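Local coordinates for lamina-associated polypeptide 2 isoforms alpha/zeta (Mus musculus, PDB 2V0X), which forms a homodimer through a largely helical, coiled-coil domain and serves as a component of the nuclear lamina, probably acting with lamin A and chromatin, at the interface of chains A and B. Coordinates in Å, arbitrary orientation; residue numbers count along the deposited sequence, not the author numbering. Chains: chain A/B, Lamina-associated polypeptide 2 isoforms alpha/zeta.

Contact 1: the interface of chains A and B. Residues chain A 33, 35, 39; chain B 63, 68, 121, 125-126.
NE2 of the B:His126 imidazole rests 3.6 Å from CD2 of A:Phe33, part of a stack in which the two rings meet face over face, planes 18° and centres 4.0 Å apart. This patch belongs to the LAP2alpha dimerization domain, a coiled-coil assembly of long helices against which shorter flanking segments of the other chain pack. CE1 of the imidazole sits over the middle of the phenyl face, 3.7 Å from CG, and the two side chains run antiparallel as they pass. With CG anti to the backbone N (chi1 -176°), A:Phe33 extends its ring toward helix 100-146 of chain B, although this residue is poorly ordered. A flat aromatic partner suits an imidazole at the helix surface, and an alanine in place of B:His126 would probably deprive the phenyl face of its stacking partner and let that ring wander further. Beside the stack the contact is aliphatic. The small B:Ala125, directly before B:His126, lets CD1 of A:Ile39 come down to 3.6 Å from its CB, while the other branch, CG2, meets CD1 of B:Leu121, about a turn earlier, at 3.9 Å. A:Leu35 divides its fork: CD1 points at B:Ala125 CB and, outside that helix, B:Val63 CG1, and CD2 packs at 3.6 Å on CB of B:Ala68, another short side chain that permits close approach to helix 66-72.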
# COMPACT_ATOMS: atom_id res chain seq x y z
N PHE A 33 20.01 5.53 2.33
CA PHE A 33 19.49 4.17 2.37
C PHE A 33 19.14 3.83 0.92
O PHE A 33 18.09 4.23 0.41
CB PHE A 33 18.25 4.09 3.28
CG PHE A 33 17.70 2.70 3.45
CD1 PHE A 33 18.19 1.86 4.45
CD2 PHE A 33 16.70 2.22 2.60
CE1 PHE A 33 17.69 0.57 4.60
CE2 PHE A 33 16.19 0.93 2.74
CZ PHE A 33 16.69 0.10 3.74
N LEU A 35 17.99 1.87 -2.47
CA LEU A 35 16.92 0.93 -2.74
C LEU A 35 17.51 -0.40 -3.18
O LEU A 35 18.36 -0.45 -4.07
CB LEU A 35 15.94 1.48 -3.78
CG LEU A 35 14.56 0.83 -3.63
CD1 LEU A 35 14.12 0.92 -2.18
CD2 LEU A 35 13.55 1.53 -4.51
N ILE A 39 14.09 -5.17 -4.86
CA ILE A 39 12.86 -4.38 -4.74
C ILE A 39 12.57 -3.71 -6.09
O ILE A 39 11.45 -3.78 -6.59
CB ILE A 39 12.95 -3.33 -3.60
CG1 ILE A 39 12.91 -4.07 -2.25
CG2 ILE A 39 11.76 -2.36 -3.68
CD1 ILE A 39 13.15 -3.18 -1.02
N VAL B 63 14.85 7.14 1.77
CA VAL B 63 15.35 6.27 0.72
C VAL B 63 16.19 7.13 -0.23
O VAL B 63 15.96 8.34 -0.37
CB VAL B 63 14.19 5.56 -0.01
CG1 VAL B 63 14.70 4.85 -1.26
CG2 VAL B 63 13.53 4.53 0.92
N ALA B 68 15.28 5.08 -7.21
CA ALA B 68 14.13 5.15 -6.32
C ALA B 68 13.42 6.49 -6.48
O ALA B 68 12.21 6.55 -6.37
CB ALA B 68 14.54 4.92 -4.90
N LEU B 121 5.66 1.54 0.09
CA LEU B 121 6.79 0.85 -0.51
C LEU B 121 8.07 1.25 0.24
O LEU B 121 8.92 0.39 0.53
CB LEU B 121 6.88 1.24 -1.99
CG LEU B 121 7.75 0.63 -3.10
CD1 LEU B 121 9.18 0.45 -2.66
CD2 LEU B 121 7.16 -0.66 -3.56
N ALA B 125 10.40 -1.37 2.22
CA ALA B 125 11.83 -1.49 1.94
C ALA B 125 12.63 -1.49 3.24
O ALA B 125 13.55 -2.28 3.42
CB ALA B 125 12.30 -0.32 1.04
N HIS B 126 12.27 -0.59 4.15
CA HIS B 126 12.95 -0.53 5.44
C HIS B 126 12.65 -1.79 6.24
O HIS B 126 13.53 -2.34 6.89
CB HIS B 126 12.55 0.72 6.22
CG HIS B 126 13.30 1.94 5.80
ND1 HIS B 126 14.40 2.41 6.48
CD2 HIS B 126 13.16 2.74 4.71
CE1 HIS B 126 14.91 3.44 5.84
NE2 HIS B 126 14.18 3.66 4.76

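Contact 2: the interface of chains A and B. Residues chain A 78, 80; chain B 224-225, 228-230.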
# COMPACT_ATOMS: atom_id res chain seq x y z
N ASP A 78 -23.74 2.00 -3.68
CA ASP A 78 -25.05 1.84 -3.04
C ASP A 78 -26.19 1.76 -4.05
O ASP A 78 -26.24 2.54 -5.01
CB ASP A 78 -25.31 3.01 -2.10
CG ASP A 78 -24.21 3.20 -1.09
OD1 ASP A 78 -24.47 3.00 0.11
OD2 ASP A 78 -23.08 3.54 -1.51
N GLU A 80 -29.15 2.69 -3.67
CA GLU A 80 -29.86 3.96 -3.62
C GLU A 80 -29.36 4.90 -4.72
O GLU A 80 -30.15 5.50 -5.44
CB GLU A 80 -29.66 4.65 -2.26
CG GLU A 80 -30.40 4.01 -1.07
CD GLU A 80 -29.54 3.04 -0.25
OE1 GLU A 80 -29.90 2.78 0.92
OE2 GLU A 80 -28.52 2.54 -0.76
N VAL B 224 -25.72 7.72 3.04
CA VAL B 224 -26.72 7.56 1.99
C VAL B 224 -28.20 7.69 2.42
O VAL B 224 -28.95 8.47 1.83
CB VAL B 224 -26.49 6.23 1.20
CG1 VAL B 224 -26.79 5.01 2.06
CG2 VAL B 224 -27.31 6.22 -0.08
N HIS B 225 -28.57 7.00 3.49
CA HIS B 225 -29.94 7.00 4.01
C HIS B 225 -30.45 8.37 4.47
O HIS B 225 -31.66 8.59 4.57
CB HIS B 225 -30.08 5.99 5.16
CG HIS B 225 -29.55 4.63 4.83
ND1 HIS B 225 -28.29 4.20 5.20
CD2 HIS B 225 -30.12 3.59 4.17
CE1 HIS B 225 -28.11 2.96 4.78
NE2 HIS B 225 -29.20 2.57 4.16
N ILE B 228 -31.28 9.56 0.64
CA ILE B 228 -32.09 8.68 -0.20
C ILE B 228 -32.53 7.43 0.58
O ILE B 228 -31.69 6.67 1.07
CB ILE B 228 -31.31 8.21 -1.46
CG1 ILE B 228 -30.79 9.41 -2.25
CG2 ILE B 228 -32.21 7.36 -2.35
CD1 ILE B 228 -29.81 9.05 -3.35
N LYS B 229 -33.84 7.24 0.70
CA LYS B 229 -34.38 6.09 1.42
C LYS B 229 -34.28 4.87 0.50
O LYS B 229 -34.22 5.00 -0.72
CB LYS B 229 -35.84 6.32 1.85
CG LYS B 229 -36.88 6.12 0.74
CD LYS B 229 -38.33 6.30 1.22
CE LYS B 229 -38.85 5.15 2.09
NZ LYS B 229 -38.50 5.27 3.55
N LYS B 230 -34.23 3.69 1.11
CA LYS B 230 -34.14 2.44 0.35
C LYS B 230 -35.54 1.90 0.03
O LYS B 230 -36.54 2.37 0.59
CB LYS B 230 -33.33 1.39 1.12
CG LYS B 230 -34.05 0.74 2.31
CD LYS B 230 -34.45 1.75 3.37
CE LYS B 230 -33.24 2.38 4.04
NZ LYS B 230 -32.46 1.37 4.80
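A:Glu80 lays its side chain across B:Val224 at about a right angle, and this crossing organises the patch. The glutamate hides 87 Å² against chain B, and its stem carbons make the apolar contacts. Its CB touches CG2 of B:Val224 at 3.6 Å and, on another side, CG2 of B:Ile228 at 3.7 Å, so CB is met from two directions by branched residues. Both of those methyl groups stand anti to their own backbone N. The beta-branched residues suit this place because each offers a methyl close to its backbone. The chain of A:Glu80 bends at chi2 (96°), turning its carboxylate toward B:His225. There OE1 lies beyond the NE2–CD2 bond of the imidazole and raised from the ring plane, 3.3 Å from NE2 and 3.4 Å from CD2. The carboxylate plane is turned 80° from the ring; OE1 also stands off the ring plane, so the pair is best read as a polar contact rather than a hydrogen bond. CG1 of B:Val224 covers the imidazole face on that same side, toward its rim, within chain B. That methyl also faces A:Asp78, whose OD1 comes at it from the opposite direction to 3.6 Å. The side-chain amine NZ of B:Lys230, probably positively charged, stands 4.9 Å from A:Glu80 OE1, too far for direct contact, though it is likely to favour the carboxylate electrostatically. The site lies at the periphery of the dimer, where short helix 79-83 of chain A and the residue before it meet the 3-10 turn 224-226 and the following C-terminal stretch of chain B.

Contact 1 and contact 2 have C-alpha centres about 44 Å apart and share no residue, yet both join the same two chains. Contact 1 engages long helix 100-146 together with helix 66-72 and B:Val63 of chain B, whereas contact 2 lies among peripheral segments, well away from the long helix. In each, an earlier segment of chain A reaches over to chain B, and two-fold symmetry repeats both with the chains exchanged. The dimer is thus fastened not only along its coiled-coil helices but also by flanking and C-terminal segments packed against the partner, which probably spreads its stability over widely separated places.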